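Local coordinates for protein FKBP-type peptidyl-prolyl cis-trans isomerase FkpA (Escherichia coli, PDB 1Q6H) that catalyses the cis-trans isomerization of proline peptide bonds, acts as a periplasmic folding chaperone and so speeds the folding of other proteins, at residues 154-159 / 212-217; 166-171 / 175-180. All blocks are in the same frame, centred on the assembly; numbering follows the deposited sequence.

Contact 1 of 2, residues 154-159 / 212-217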
loop_
_atom_site.group_PDB
_atom_site.type_symbol
_atom_site.label_atom_id
_atom_site.label_comp_id
_atom_site.label_asym_id
_atom_site.label_seq_id
_atom_site.Cartn_x
_atom_site.Cartn_y
_atom_site.Cartn_z
ATOM N N LYS A 154 23.647 18.938 13.646
ATOM C CA LYS A 154 22.990 18.504 12.427
ATOM C C LYS A 154 22.213 19.658 11.819
ATOM O O LYS A 154 21.283 20.157 12.401
ATOM C CB LYS A 154 22.041 17.347 12.730
ATOM C CG LYS A 154 21.860 16.358 11.616
ATOM C CD LYS A 154 21.199 16.941 10.410
ATOM C CE LYS A 154 20.739 15.807 9.494
ATOM N NZ LYS A 154 20.409 16.288 8.120
ATOM N N GLU A 155 22.594 20.053 10.618
ATOM C CA GLU A 155 21.921 21.122 9.912
ATOM C C GLU A 155 20.584 20.628 9.365
ATOM O O GLU A 155 20.542 19.660 8.630
ATOM C CB GLU A 155 22.840 21.591 8.796
ATOM C CG GLU A 155 22.369 22.778 7.995
ATOM C CD GLU A 155 23.433 23.232 7.020
ATOM O OE1 GLU A 155 24.421 23.860 7.448
ATOM O OE2 GLU A 155 23.295 22.935 5.831
ATOM N N PHE A 156 19.481 21.267 9.737
ATOM C CA PHE A 156 18.185 20.840 9.222
ATOM C C PHE A 156 17.590 21.806 8.188
ATOM O O PHE A 156 16.693 21.429 7.427
ATOM C CB PHE A 156 17.205 20.563 10.354
ATOM C CG PHE A 156 16.877 21.772 11.209
ATOM C CD1 PHE A 156 15.913 22.679 10.810
ATOM C CD2 PHE A 156 17.514 21.980 12.408
ATOM C CE1 PHE A 156 15.610 23.764 11.580
ATOM C CE2 PHE A 156 17.209 23.074 13.184
ATOM C CZ PHE A 156 16.257 23.958 12.782
ATOM N N ASP A 157 18.095 23.038 8.142
ATOM C CA ASP A 157 17.610 24.025 7.169
ATOM C C ASP A 157 18.684 25.093 7.006
ATOM O O ASP A 157 19.351 25.457 7.983
ATOM C CB ASP A 157 16.275 24.601 7.643
ATOM C CG ASP A 157 15.565 25.457 6.589
ATOM O OD1 ASP A 157 15.967 25.526 5.411
ATOM O OD2 ASP A 157 14.497 26.130 7.023
ATOM N N ASN A 158 18.870 25.585 5.780
ATOM C CA ASN A 158 19.950 26.539 5.464
ATOM C C ASN A 158 19.566 27.342 4.229
ATOM O O ASN A 158 19.746 26.889 3.098
ATOM C CB ASN A 158 21.253 25.775 5.218
ATOM C CG ASN A 158 22.457 26.682 4.965
ATOM O OD1 ASN A 158 22.327 27.836 4.566
ATOM N ND2 ASN A 158 23.663 26.119 5.172
ATOM N N SER A 159 19.038 28.542 4.444
ATOM C CA SER A 159 18.544 29.362 3.333
ATOM C C SER A 159 19.589 29.697 2.273
ATOM O O SER A 159 19.267 29.831 1.082
ATOM C CB SER A 159 17.966 30.659 3.892
ATOM O OG SER A 159 18.997 31.491 4.418
ATOM N N SER A 212 12.906 18.820 20.203
ATOM C CA SER A 212 14.207 19.344 19.812
ATOM C C SER A 212 14.350 20.833 20.092
ATOM O O SER A 212 13.515 21.644 19.716
ATOM C CB SER A 212 14.473 19.121 18.322
ATOM O OG SER A 212 14.589 17.739 18.018
ATOM N N THR A 213 15.396 21.169 20.817
ATOM C CA THR A 213 15.828 22.546 20.898
ATOM C C THR A 213 16.484 22.862 19.547
ATOM O O THR A 213 17.235 22.025 18.980
ATOM C CB THR A 213 16.794 22.716 22.058
ATOM O OG1 THR A 213 16.051 22.727 23.286
ATOM C CG2 THR A 213 17.481 24.078 22.021
ATOM N N LEU A 214 16.147 24.026 18.993
ATOM C CA LEU A 214 16.649 24.415 17.682
ATOM C C LEU A 214 17.651 25.560 17.787
ATOM O O LEU A 214 17.384 26.534 18.481
ATOM C CB LEU A 214 15.497 24.874 16.781
ATOM C CG LEU A 214 14.296 23.936 16.655
ATOM C CD1 LEU A 214 13.262 24.543 15.685
ATOM C CD2 LEU A 214 14.762 22.543 16.226
ATOM N N VAL A 215 18.753 25.468 17.041
ATOM C CA VAL A 215 19.737 26.530 16.980
ATOM C C VAL A 215 19.692 27.213 15.612
ATOM O O VAL A 215 19.975 26.573 14.594
ATOM C CB VAL A 215 21.144 25.990 17.176
ATOM C CG1 VAL A 215 22.138 27.145 17.345
ATOM C CG2 VAL A 215 21.195 25.057 18.406
ATOM N N PHE A 216 19.304 28.489 15.588
ATOM C CA PHE A 216 19.284 29.289 14.353
ATOM C C PHE A 216 20.293 30.450 14.375
ATOM O O PHE A 216 20.273 31.294 15.272
ATOM C CB PHE A 216 17.915 29.925 14.108
ATOM C CG PHE A 216 16.855 28.975 13.693
ATOM C CD1 PHE A 216 16.709 28.614 12.371
ATOM C CD2 PHE A 216 15.978 28.440 14.635
ATOM C CE1 PHE A 216 15.713 27.722 12.000
ATOM C CE2 PHE A 216 15.024 27.564 14.281
ATOM C CZ PHE A 216 14.858 27.210 12.961
ATOM N N ASP A 217 21.157 30.516 13.372
ATOM C CA ASP A 217 22.006 31.704 13.150
ATOM C C ASP A 217 21.281 32.518 12.102
ATOM O O ASP A 217 21.168 32.075 10.956
ATOM C CB ASP A 217 23.364 31.335 12.606
ATOM C CG ASP A 217 24.226 30.669 13.624
ATOM O OD1 ASP A 217 24.311 31.204 14.753
ATOM O OD2 ASP A 217 24.854 29.617 13.369
#
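Phe156 points the outer edge of its ring at the face of Phe216, making an offset edge-to-face pair between two strands of the FKBP sheet that each pair with strand 141-150, not with each other. Phe156 sits in a classic beta bulge, where it and Asp157 both face Gly148. Asp157 OD2 hydrogen-bonds Tyr146 OH, and OD1 makes a salt bridge with Arg162 NH1. The two phenylalanine ring planes stand at 88° and their centroids are 5.4 Å apart. Phe156 CG lies between its own backbone N and carbonyl carbon (chi1 63°), a position that turns the ring across the gap to strand 214-217, whose backbone shares no hydrogen bond with 154-159. Leu214 CD2 approaches the same ring obliquely, 3.9 Å from Phe156 CE2. On the side toward strand 214-223 the packing is tight: Leu214 and Phe216 are buried.

The other side of strand 155-158 is looser. There Asn158 ND2 is shared between the two carboxylate oxygens of Glu155 in weak hydrogen bonds, 3.3 Å to OE1 and 3.3 Å to OE2, and Lys154 is exposed to solvent. As in other FKBPs, Phe156 and Phe216 probably line the pocket that receives the prolyl group. The closest approach is carbon to carbon: Phe216 CZ lies 3.5 Å from Phe156 CZ, at the edge of the Phe156 ring and near its plane.

Contact 2 of 2, residues 166-171 / 175-180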
loop_
_atom_site.group_PDB
_atom_site.type_symbol
_atom_site.label_atom_id
_atom_site.label_comp_id
_atom_site.label_asym_id
_atom_site.label_seq_id
_atom_site.Cartn_x
_atom_site.Cartn_y
_atom_site.Cartn_z
ATOM N N LEU A 166 14.833 33.927 2.955
ATOM C CA LEU A 166 13.451 33.521 3.172
ATOM C C LEU A 166 12.624 34.721 3.595
ATOM O O LEU A 166 13.034 35.484 4.451
ATOM C CB LEU A 166 13.389 32.461 4.262
ATOM C CG LEU A 166 11.995 31.918 4.601
ATOM C CD1 LEU A 166 11.514 31.006 3.487
ATOM C CD2 LEU A 166 11.994 31.185 5.957
ATOM N N SER A 167 11.451 34.875 3.001
ATOM C CA SER A 167 10.559 35.956 3.361
ATOM C C SER A 167 9.287 35.413 4.020
ATOM O O SER A 167 8.675 34.484 3.491
ATOM C CB SER A 167 10.220 36.756 2.112
ATOM O OG SER A 167 9.107 37.583 2.351
ATOM N N PHE A 168 8.913 35.970 5.179
ATOM C CA PHE A 168 7.675 35.583 5.862
ATOM C C PHE A 168 7.100 36.635 6.805
ATOM O O PHE A 168 7.798 37.543 7.229
ATOM C CB PHE A 168 7.888 34.323 6.668
ATOM C CG PHE A 168 9.012 34.406 7.649
ATOM C CD1 PHE A 168 8.794 34.874 8.939
ATOM C CD2 PHE A 168 10.277 33.988 7.301
ATOM C CE1 PHE A 168 9.819 34.925 9.860
ATOM C CE2 PHE A 168 11.315 34.038 8.218
ATOM C CZ PHE A 168 11.081 34.515 9.498
ATOM N N ARG A 169 5.818 36.491 7.117
ATOM C CA ARG A 169 5.158 37.372 8.072
ATOM C C ARG A 169 5.651 36.954 9.464
ATOM O O ARG A 169 5.731 35.767 9.803
ATOM C CB ARG A 169 3.637 37.306 7.932
ATOM C CG ARG A 169 3.146 37.664 6.506
ATOM C CD ARG A 169 1.627 37.594 6.301
ATOM N NE ARG A 169 1.098 36.239 6.465
ATOM C CZ ARG A 169 1.039 35.327 5.513
ATOM N NH1 ARG A 169 1.473 35.590 4.286
ATOM N NH2 ARG A 169 0.514 34.144 5.766
ATOM N N LEU A 170 6.054 37.940 10.236
ATOM C CA LEU A 170 6.695 37.685 11.527
ATOM C C LEU A 170 5.891 36.783 12.442
ATOM O O LEU A 170 6.445 35.934 13.108
ATOM C CB LEU A 170 6.977 39.021 12.232
ATOM C CG LEU A 170 7.759 38.916 13.540
ATOM C CD1 LEU A 170 9.105 38.255 13.328
ATOM C CD2 LEU A 170 7.922 40.313 14.134
ATOM N N ASP A 171 4.577 36.936 12.466
ATOM C CA ASP A 171 3.802 36.084 13.339
ATOM C C ASP A 171 3.147 34.910 12.606
ATOM O O ASP A 171 2.170 34.347 13.087
ATOM C CB ASP A 171 2.798 36.903 14.168
ATOM C CG ASP A 171 1.789 37.597 13.321
ATOM O OD1 ASP A 171 1.793 37.371 12.107
ATOM O OD2 ASP A 171 0.947 38.386 13.778
ATOM N N PRO A 175 6.849 30.553 17.236
ATOM C CA PRO A 175 6.921 31.627 18.225
ATOM C C PRO A 175 8.347 32.084 18.540
ATOM O O PRO A 175 8.601 33.251 18.817
ATOM C CB PRO A 175 6.314 30.963 19.483
ATOM C CG PRO A 175 5.520 29.875 19.025
ATOM C CD PRO A 175 6.076 29.393 17.730
ATOM N N GLY A 176 9.281 31.147 18.511
ATOM C CA GLY A 176 10.661 31.480 18.799
ATOM C C GLY A 176 11.210 32.512 17.814
ATOM O O GLY A 176 12.011 33.367 18.192
ATOM N N TRP A 177 10.801 32.398 16.547
ATOM C CA TRP A 177 11.230 33.301 15.522
ATOM C C TRP A 177 10.495 34.613 15.706
ATOM O O TRP A 177 11.100 35.674 15.632
ATOM C CB TRP A 177 10.985 32.737 14.113
ATOM C CG TRP A 177 12.132 32.019 13.540
ATOM C CD1 TRP A 177 12.483 30.735 13.768
ATOM C CD2 TRP A 177 13.082 32.530 12.614
ATOM N NE1 TRP A 177 13.606 30.406 13.044
ATOM C CE2 TRP A 177 13.980 31.492 12.312
ATOM C CE3 TRP A 177 13.287 33.773 12.031
ATOM C CZ2 TRP A 177 15.052 31.656 11.450
ATOM C CZ3 TRP A 177 14.338 33.937 11.171
ATOM C CH2 TRP A 177 15.213 32.882 10.885
ATOM N N THR A 178 9.186 34.528 15.888
ATOM C CA THR A 178 8.367 35.709 16.094
ATOM C C THR A 178 8.914 36.614 17.198
ATOM O O THR A 178 9.039 37.812 17.016
ATOM C CB THR A 178 6.952 35.294 16.457
ATOM O OG1 THR A 178 6.381 34.518 15.393
ATOM C CG2 THR A 178 6.054 36.531 16.588
ATOM N N GLU A 179 9.213 36.024 18.344
ATOM C CA GLU A 179 9.795 36.756 19.455
ATOM C C GLU A 179 11.239 37.150 19.199
ATOM O O GLU A 179 11.625 38.291 19.435
ATOM C CB GLU A 179 9.780 35.864 20.693
ATOM C CG GLU A 179 10.453 36.448 21.916
ATOM C CD GLU A 179 10.484 35.465 23.078
ATOM O OE1 GLU A 179 9.909 34.311 22.985
ATOM O OE2 GLU A 179 11.083 35.854 24.099
ATOM N N GLY A 180 12.040 36.190 18.780
ATOM C CA GLY A 180 13.468 36.400 18.619
ATOM C C GLY A 180 13.853 37.567 17.740
ATOM O O GLY A 180 14.710 38.373 18.109
#
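The carbonyl oxygen of Leu170 receives the hydroxyl of Thr178, with OG1 of Thr178 donating to O of Leu170 over 2.7 Å. The donor meets the carbonyl at a C=O...donor angle of 146° and lies slightly tilted from its plane. A longer CA-H...O contact adds to the grip, Thr178 CA standing 3.6 Å from Leu170 O. With OG1 beside the backbone N and opposite the carbonyl carbon (chi1 -61°), the threonine directs its hydroxyl at Leu170, while CG2 rests 4.1 Å from Asp171 CB. A valine here would remove the hydroxyl donor and would probably cost Leu170 O its short bond to the helix, leaving the turn freer to shift against it.

Apolar groups pack around this bond. CD1 of Leu170 approaches the backbone oxygen of Thr178 to 3.7 Å; that oxygen is buried and has no hydrogen-bond partner. Two residues earlier, on strand 166-169, Phe168 brings the CZ end of its ring to the indole of Trp177, 3.4 Å from CE3. This is an offset edge-to-face pair with planes at 81° and centroids 5.5 Å apart. Trp177 also makes an edge-to-face pair with Tyr146, and in FKBP relatives the equivalent tryptophan forms the floor of the prolyl pocket, a role it probably keeps here. The chemistry is thus divided: one directional hydrogen bond ties the short helix 175-180 to the backbone at Leu170, and the Phe168 edge probably helps, with other rings such as Tyr146, to set the orientation of the indole.

In the fold
Both contacts belong to the FKBP-type isomerase domain, with centres about 15 Å apart. Along the chain, strands 155-158 and 166-169 come first, helix 175-180 follows, and strand 214-223 closes the order, so contact 2 falls wholly between the two halves of contact 1. Strand 141-150 unites them, pairing antiparallel with 155-158, 166-169 and 214-223. The short helix bridges the two sites through its tryptophan, which meets Phe216 edge-to-face, Trp177 NE1 packing 3.4 Å from Phe216 CE2. Aromatic side chains from three strands and one helix therefore form a continuous cluster, consistent with the prolyl-binding pocket of FKBPs, and the second chain of the assembly touches neither contact.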